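Local coordinates for protein Myo-inositol phosphohydrolase (Mitsuokella multacida, PDB 4WU3) that probably removes phosphate groups from inositol hexakisphosphate and related inositol phosphates as a phytase of the protein tyrosine phosphatase-like family, at residues I418-N430 with N444-E456. The protein carries 2 engineered substitutions. Sequence-based numbering, arbitrary orientation.
Sequences IMDLRQETHGVFN and NLGKNKAEVLKDE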
ATOM      1  N   ILE A 418      17.608  16.813  43.731  1.00 13.36           N
ATOM      2  CA  ILE A 418      17.633  15.821  42.665  1.00 12.65           C
ATOM      3  C   ILE A 418      16.561  16.238  41.656  1.00 11.20           C
ATOM      4  O   ILE A 418      15.375  16.324  41.997  1.00  9.92           O
ATOM      5  CB  ILE A 418      17.337  14.403  43.199  1.00 12.39           C
ATOM      6  CG1 ILE A 418      18.426  13.953  44.190  1.00 13.26           C
ATOM      7  CG2 ILE A 418      17.198  13.410  42.059  1.00 12.18           C
ATOM      8  CD1 ILE A 418      19.847  13.989  43.657  1.00 14.33           C
ATOM      9  N   MET A 419      16.998  16.538  40.437  1.00 10.21           N
ATOM     10  CA  MET A 419      16.099  16.951  39.371  1.00 10.26           C
ATOM     11  C   MET A 419      15.830  15.760  38.453  1.00  9.85           C
ATOM     12  O   MET A 419      16.622  15.448  37.565  1.00  9.21           O
ATOM     13  CB  MET A 419      16.697  18.113  38.576  1.00 11.08           C
ATOM     14  CG  MET A 419      17.160  19.300  39.416  1.00 11.83           C
ATOM     15  SD  MET A 419      15.834  20.170  40.288  1.00 12.71           S
ATOM     16  CE  MET A 419      14.883  20.859  38.932  1.00 12.50           C
ATOM     17  N   ASP A 420      14.717  15.079  38.698  1.00  9.19           N
ATOM     18  CA  ASP A 420      14.342  13.900  37.935  1.00  8.80           C
ATOM     19  C   ASP A 420      13.633  14.373  36.669  1.00  9.26           C
ATOM     20  O   ASP A 420      12.552  14.947  36.740  1.00  9.56           O
ATOM     21  CB  ASP A 420      13.442  13.015  38.798  1.00  8.82           C
ATOM     22  CG  ASP A 420      12.831  11.843  38.043  1.00  9.90           C
ATOM     23  OD1 ASP A 420      13.243  11.550  36.904  1.00 10.14           O
ATOM     24  OD2 ASP A 420      11.910  11.211  38.604  1.00 10.27           O
ATOM     25  N   LEU A 421      14.242  14.135  35.511  1.00  8.74           N
ATOM     26  CA  LEU A 421      13.733  14.671  34.259  1.00  9.03           C
ATOM     27  C   LEU A 421      12.941  13.660  33.442  1.00  9.33           C
ATOM     28  O   LEU A 421      12.733  13.863  32.253  1.00 10.57           O
ATOM     29  CB  LEU A 421      14.897  15.163  33.405  1.00  9.52           C
ATOM     30  CG  LEU A 421      15.839  16.185  34.042  1.00  9.43           C
ATOM     31  CD1 LEU A 421      17.099  16.330  33.209  1.00  9.71           C
ATOM     32  CD2 LEU A 421      15.127  17.521  34.200  1.00 10.07           C
ATOM     33  N   ARG A 422      12.483  12.585  34.068  1.00  9.58           N
ATOM     34  CA  ARG A 422      11.910  11.460  33.330  1.00  9.99           C
ATOM     35  C   ARG A 422      10.385  11.487  33.187  1.00  9.64           C
ATOM     36  O   ARG A 422       9.656  11.415  34.182  1.00  8.10           O
ATOM     37  CB  ARG A 422      12.315  10.165  34.012  1.00 10.96           C
ATOM     38  CG  ARG A 422      13.814   9.981  34.144  1.00 12.52           C
ATOM     39  CD  ARG A 422      14.112   8.623  34.751  1.00 13.75           C
ATOM     40  NE  ARG A 422      13.822   7.534  33.825  1.00 14.67           N
ATOM     41  CZ  ARG A 422      14.025   6.251  34.098  1.00 16.58           C
ATOM     42  NH1 ARG A 422      14.510   5.883  35.282  1.00 16.55           N
ATOM     43  NH2 ARG A 422      13.746   5.332  33.184  1.00 17.45           N
ATOM     44  N   GLN A 423       9.903  11.558  31.947  1.00  9.77           N
ATOM     45  CA  GLN A 423       8.460  11.501  31.715  1.00 10.45           C
ATOM     46  C   GLN A 423       7.942  10.099  31.981  1.00 10.38           C
ATOM     47  O   GLN A 423       6.849   9.914  32.513  1.00  9.76           O
ATOM     48  CB  GLN A 423       8.092  11.896  30.287  1.00 10.92           C
ATOM     49  CG  GLN A 423       6.583  11.863  30.078  1.00 12.08           C
ATOM     50  CD  GLN A 423       6.144  12.242  28.679  1.00 13.56           C
ATOM     51  OE1 GLN A 423       6.582  11.646  27.684  1.00 12.46           O
ATOM     52  NE2 GLN A 423       5.239  13.217  28.594  1.00 13.63           N
ATOM     53  N   GLU A 424       8.743   9.111  31.595  1.00 10.96           N
ATOM     54  CA  GLU A 424       8.363   7.716  31.728  1.00 10.75           C
ATOM     55  C   GLU A 424       8.210   7.354  33.205  1.00 11.11           C
ATOM     56  O   GLU A 424       8.903   7.908  34.074  1.00 11.72           O
ATOM     57  CB  GLU A 424       9.405   6.809  31.059  1.00  9.67           C
ATOM     58  CG  GLU A 424      10.790   6.838  31.694  1.00  9.25           C
ATOM     59  CD  GLU A 424      11.748   7.813  31.028  1.00  9.14           C
ATOM     60  OE1 GLU A 424      11.287   8.753  30.354  1.00  8.54           O
ATOM     61  OE2 GLU A 424      12.972   7.642  31.183  1.00  8.91           O
ATOM     62  N   THR A 425       7.299   6.433  33.475  1.00 10.54           N
ATOM     63  CA  THR A 425       7.044   5.955  34.835  1.00 12.19           C
ATOM     64  C   THR A 425       8.215   5.102  35.336  1.00 10.42           C
ATOM     65  O   THR A 425       8.658   4.200  34.645  1.00 10.03           O
ATOM     66  CB  THR A 425       5.749   5.117  34.881  1.00 13.31           C
ATOM     67  OG1 THR A 425       4.621   5.990  34.923  1.00 14.90           O
ATOM     68  CG2 THR A 425       5.723   4.209  36.103  1.00 16.32           C
ATOM     69  N   HIS A 426       8.718   5.409  36.528  1.00 10.06           N
ATOM     70  CA  HIS A 426       9.829   4.658  37.119  1.00 10.01           C
ATOM     71  C   HIS A 426       9.756   4.707  38.635  1.00 10.75           C
ATOM     72  O   HIS A 426       8.985   5.487  39.210  1.00  9.61           O
ATOM     73  CB  HIS A 426      11.183   5.208  36.679  1.00  9.56           C
ATOM     74  CG  HIS A 426      11.490   6.559  37.239  1.00 10.84           C
ATOM     75  ND1 HIS A 426      12.506   6.778  38.147  1.00 11.10           N
ATOM     76  CD2 HIS A 426      10.897   7.761  37.038  1.00 11.34           C
ATOM     77  CE1 HIS A 426      12.536   8.063  38.467  1.00 11.33           C
ATOM     78  NE2 HIS A 426      11.566   8.679  37.813  1.00 10.81           N
ATOM     79  N   GLY A 427      10.583   3.875  39.269  1.00 10.55           N
ATOM     80  CA  GLY A 427      10.651   3.800  40.718  1.00 11.58           C
ATOM     81  C   GLY A 427      11.742   2.864  41.172  1.00 11.12           C
ATOM     82  O   GLY A 427      12.724   2.661  40.464  1.00 12.15           O
ATOM     83  N   VAL A 428      11.563   2.293  42.355  1.00 12.50           N
ATOM     84  CA  VAL A 428      12.559   1.401  42.944  1.00 15.19           C
ATOM     85  C   VAL A 428      11.901   0.110  43.418  1.00 14.88           C
ATOM     86  O   VAL A 428      10.970   0.140  44.224  1.00 15.35           O
ATOM     87  CB  VAL A 428      13.269   2.075  44.142  1.00 16.07           C
ATOM     88  CG1 VAL A 428      14.413   1.212  44.654  1.00 18.74           C
ATOM     89  CG2 VAL A 428      13.795   3.438  43.737  1.00 16.30           C
ATOM     90  N   PHE A 429      12.387  -1.013  42.894  1.00 16.15           N
ATOM     91  CA  PHE A 429      11.973  -2.353  43.330  1.00 15.98           C
ATOM     92  C   PHE A 429      13.140  -3.038  44.017  1.00 14.67           C
ATOM     93  O   PHE A 429      14.167  -3.259  43.376  1.00 15.19           O
ATOM     94  CB  PHE A 429      11.593  -3.231  42.137  1.00 15.92           C
ATOM     95  CG  PHE A 429      10.303  -2.854  41.477  1.00 15.24           C
ATOM     96  CD1 PHE A 429       9.453  -1.920  42.044  1.00 16.17           C
ATOM     97  CD2 PHE A 429       9.930  -3.463  40.296  1.00 15.41           C
ATOM     98  CE1 PHE A 429       8.257  -1.588  41.440  1.00 13.85           C
ATOM     99  CE2 PHE A 429       8.735  -3.140  39.682  1.00 15.17           C
ATOM    100  CZ  PHE A 429       7.899  -2.197  40.252  1.00 14.87           C
ATOM    101  N   ASN A 430      12.983  -3.396  45.293  1.00 14.01           N
ATOM    102  CA  ASN A 430      14.053  -4.093  46.043  1.00 14.45           C
ATOM    103  C   ASN A 430      15.403  -3.385  45.986  1.00 13.25           C
ATOM    104  O   ASN A 430      16.448  -4.035  46.013  1.00 14.04           O
ATOM    105  CB  ASN A 430      14.271  -5.517  45.516  1.00 15.08           C
ATOM    106  CG  ASN A 430      13.019  -6.367  45.556  1.00 16.16           C
ATOM    107  OD1 ASN A 430      12.110  -6.132  46.345  1.00 19.60           O
ATOM    108  ND2 ASN A 430      12.978  -7.381  44.702  1.00 17.49           N
ATOM    109  N   ASN A 444       4.723   7.306  28.652  1.00 12.75           N
ATOM    110  CA  ASN A 444       3.840   8.379  29.108  1.00 12.15           C
ATOM    111  C   ASN A 444       3.748   9.538  28.126  1.00 13.64           C
ATOM    112  O   ASN A 444       3.497  10.686  28.520  1.00 13.80           O
ATOM    113  CB  ASN A 444       4.293   8.890  30.469  1.00 11.81           C
ATOM    114  CG  ASN A 444       3.956   7.931  31.578  1.00 10.87           C
ATOM    115  OD1 ASN A 444       2.974   7.206  31.494  1.00 10.31           O
ATOM    116  ND2 ASN A 444       4.785   7.902  32.618  1.00 11.29           N
ATOM    117  N   LEU A 445       3.934   9.233  26.847  1.00 13.88           N
ATOM    118  CA  LEU A 445       3.814  10.240  25.802  1.00 16.04           C
ATOM    119  C   LEU A 445       2.434  10.892  25.831  1.00 17.29           C
ATOM    120  O   LEU A 445       1.413  10.214  25.853  1.00 18.65           O
ATOM    121  CB  LEU A 445       4.065   9.612  24.435  1.00 15.34           C
ATOM    122  CG  LEU A 445       4.118  10.614  23.285  1.00 16.39           C
ATOM    123  CD1 LEU A 445       5.393  11.443  23.321  1.00 15.52           C
ATOM    124  CD2 LEU A 445       3.984   9.895  21.945  1.00 16.58           C
ATOM    125  N   GLY A 446       2.407  12.218  25.846  1.00 23.69           N
ATOM    126  CA  GLY A 446       1.143  12.948  25.795  1.00 22.67           C
ATOM    127  C   GLY A 446       0.532  13.232  27.154  1.00 22.23           C
ATOM    128  O   GLY A 446      -0.472  13.925  27.243  1.00 24.77           O
ATOM    129  N   LYS A 447       1.118  12.689  28.215  1.00 22.08           N
ATOM    130  CA  LYS A 447       0.583  12.901  29.559  1.00 22.71           C
ATOM    131  C   LYS A 447       1.179  14.162  30.180  1.00 23.40           C
ATOM    132  O   LYS A 447       2.368  14.439  30.021  1.00 24.00           O
ATOM    133  CB  LYS A 447       0.899  11.714  30.477  1.00 21.49           C
ATOM    134  CG  LYS A 447       0.134  10.433  30.200  1.00 21.96           C
ATOM    135  CD  LYS A 447       0.370   9.448  31.340  1.00 22.30           C
ATOM    136  CE  LYS A 447      -0.471   8.188  31.210  1.00 24.15           C
ATOM    137  NZ  LYS A 447       0.144   7.167  30.322  1.00 25.54           N
ATOM    138  N   ASN A 448       0.358  14.910  30.907  1.00 23.77           N
ATOM    139  CA  ASN A 448       0.879  15.998  31.730  1.00 26.88           C
ATOM    140  C   ASN A 448       1.509  15.441  33.010  1.00 23.65           C
ATOM    141  O   ASN A 448       1.431  14.243  33.287  1.00 27.92           O
ATOM    142  CB  ASN A 448      -0.218  17.022  32.053  1.00 29.09           C
ATOM    143  CG  ASN A 448      -1.372  16.423  32.828  1.00 31.61           C
ATOM    144  OD1 ASN A 448      -1.171  15.719  33.814  1.00 34.52           O
ATOM    145  ND2 ASN A 448      -2.593  16.706  32.393  1.00 34.91           N
ATOM    146  N   LYS A 449       2.127  16.315  33.788  1.00 22.55           N
ATOM    147  CA  LYS A 449       2.840  15.915  35.000  1.00 22.93           C
ATOM    148  C   LYS A 449       1.943  15.179  35.998  1.00 22.76           C
ATOM    149  O   LYS A 449       2.332  14.139  36.542  1.00 21.68           O
ATOM    150  CB  LYS A 449       3.448  17.144  35.670  1.00 20.26           C
ATOM    151  CG  LYS A 449       4.396  16.838  36.806  1.00 20.62           C
ATOM    152  CD  LYS A 449       5.083  18.107  37.283  1.00 21.04           C
ATOM    153  CE  LYS A 449       5.986  17.827  38.461  1.00 18.94           C
ATOM    154  NZ  LYS A 449       6.706  19.040  38.918  1.00 18.71           N
ATOM    155  N   ALA A 450       0.751  15.717  36.243  1.00 22.36           N
ATOM    156  CA  ALA A 450      -0.185  15.092  37.185  1.00 25.67           C
ATOM    157  C   ALA A 450      -0.537  13.662  36.767  1.00 24.87           C
ATOM    158  O   ALA A 450      -0.582  12.752  37.599  1.00 23.76           O
ATOM    159  CB  ALA A 450      -1.454  15.925  37.310  1.00 24.64           C
ATOM    160  N   GLU A 451      -0.805  13.471  35.481  1.00 23.28           N
ATOM    161  CA  GLU A 451      -1.155  12.151  34.980  1.00 24.80           C
ATOM    162  C   GLU A 451       0.031  11.198  35.090  1.00 22.26           C
ATOM    163  O   GLU A 451      -0.144  10.022  35.419  1.00 23.12           O
ATOM    164  CB  GLU A 451      -1.648  12.233  33.536  1.00 26.22           C
ATOM    165  CG  GLU A 451      -3.036  12.838  33.410  1.00 31.57           C
ATOM    166  CD  GLU A 451      -3.320  13.387  32.020  1.00 37.38           C
ATOM    167  OE1 GLU A 451      -2.365  13.802  31.324  1.00 37.26           O
ATOM    168  OE2 GLU A 451      -4.506  13.415  31.629  1.00 41.29           O
ATOM    169  N   VAL A 452       1.232  11.707  34.830  1.00 18.95           N
ATOM    170  CA  VAL A 452       2.440  10.904  34.985  1.00 18.87           C
ATOM    171  C   VAL A 452       2.581  10.388  36.410  1.00 18.46           C
ATOM    172  O   VAL A 452       2.792   9.200  36.621  1.00 17.76           O
ATOM    173  CB  VAL A 452       3.711  11.692  34.620  1.00 17.73           C
ATOM    174  CG1 VAL A 452       4.955  10.943  35.075  1.00 16.81           C
ATOM    175  CG2 VAL A 452       3.757  11.932  33.123  1.00 17.87           C
ATOM    176  N   LEU A 453       2.461  11.274  37.394  1.00 18.86           N
ATOM    177  CA  LEU A 453       2.633  10.864  38.789  1.00 22.95           C
ATOM    178  C   LEU A 453       1.547   9.884  39.237  1.00 24.30           C
ATOM    179  O   LEU A 453       1.816   8.983  40.038  1.00 22.99           O
ATOM    180  CB  LEU A 453       2.665  12.076  39.716  1.00 23.24           C
ATOM    181  CG  LEU A 453       3.908  12.945  39.554  1.00 25.70           C
ATOM    182  CD1 LEU A 453       3.735  14.258  40.309  1.00 27.55           C
ATOM    183  CD2 LEU A 453       5.139  12.192  40.034  1.00 26.26           C
ATOM    184  N   LYS A 454       0.331  10.063  38.722  1.00 25.86           N
ATOM    185  CA  LYS A 454      -0.773   9.162  39.034  1.00 28.75           C
ATOM    186  C   LYS A 454      -0.561   7.774  38.423  1.00 26.02           C
ATOM    187  O   LYS A 454      -0.789   6.758  39.075  1.00 25.01           O
ATOM    188  CB  LYS A 454      -2.097   9.735  38.538  1.00 35.32           C
ATOM    189  CG  LYS A 454      -3.266   8.814  38.834  1.00 44.16           C
ATOM    190  CD  LYS A 454      -4.568   9.306  38.235  1.00 50.33           C
ATOM    191  CE  LYS A 454      -5.704   8.363  38.606  1.00 51.87           C
ATOM    192  NZ  LYS A 454      -6.950   8.671  37.856  1.00 56.81           N
ATOM    193  N   ASP A 455      -0.130   7.735  37.168  1.00 22.40           N
ATOM    194  CA  ASP A 455       0.221   6.474  36.535  1.00 20.97           C
ATOM    195  C   ASP A 455       1.343   5.813  37.324  1.00 18.17           C
ATOM    196  O   ASP A 455       1.284   4.626  37.600  1.00 17.13           O
ATOM    197  CB  ASP A 455       0.652   6.702  35.081  1.00 21.43           C
ATOM    198  CG  ASP A 455       1.078   5.417  34.380  1.00 22.29           C
ATOM    199  OD1 ASP A 455       2.238   4.990  34.556  1.00 21.04           O
ATOM    200  OD2 ASP A 455       0.262   4.840  33.633  1.00 21.27           O
ATOM    201  N   GLU A 456       2.346   6.595  37.709  1.00 17.01           N
ATOM    202  CA  GLU A 456       3.513   6.077  38.432  1.00 18.52           C
ATOM    203  C   GLU A 456       3.141   5.457  39.771  1.00 20.04           C
ATOM    204  O   GLU A 456       3.508   4.318  40.068  1.00 18.13           O
ATOM    205  CB  GLU A 456       4.548   7.193  38.650  1.00 17.27           C
ATOM    206  CG  GLU A 456       5.930   6.723  39.082  1.00 18.16           C
ATOM    207  CD  GLU A 456       7.008   7.758  38.795  1.00 19.06           C
ATOM    208  OE1 GLU A 456       7.171   8.682  39.626  1.00 20.22           O
ATOM    209  OE2 GLU A 456       7.690   7.658  37.740  1.00 16.76           O
TER
HETATM  210  O   HOH W   1       6.985   8.924  28.172  1.00  9.82           O
HETATM  211  O   HOH W   2       4.552  14.211  25.696  1.00 25.77           O
HETATM  212  O   HOH W   3       9.526   7.200  41.179  1.00 20.87           O
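Gln423, Thr425 and His426 face a type II beta turn (Asn444 to Lys447) and the helix that follows, in the second PTP-like phosphatase unit of the chain, where a loop joins strand 416-422, parallel to its neighbours 503-509 and 535-539 in a mixed sheet, to strand 426-429. Gln423, its CG anti to the backbone N (chi1 -179°) and its chain extended, lays its amide across the turn, almost perpendicular to that of Asn444. Two waters link this amide to Asn444 N and Gly446 N, and OE1 is also bonded to Thr510. Val452, on the helix, brings CG1 to 3.3 Å from the backbone O of Gln423. Glu424 turns the other way, to Arg422 and to Arg546 of the inositol phosphate pocket. Asn444 ND2 spends both N-H groups on the loop, reaching Gln423 O at 2.9 Å and Thr425 OG1 at 3.0 Å, each nearly straight and close to its amide plane. With an alanine in place of Asn444, Gln423 O and Thr425 OG1 would probably both lose this N-H donor. Thr425 OG1 in turn donates to Asp455 OD1 at 2.6 Å. Last, His426 N points nearly straight at Glu456 OE2 (2.8 Å), meeting it on the anti side, 29° out of the carboxylate plane.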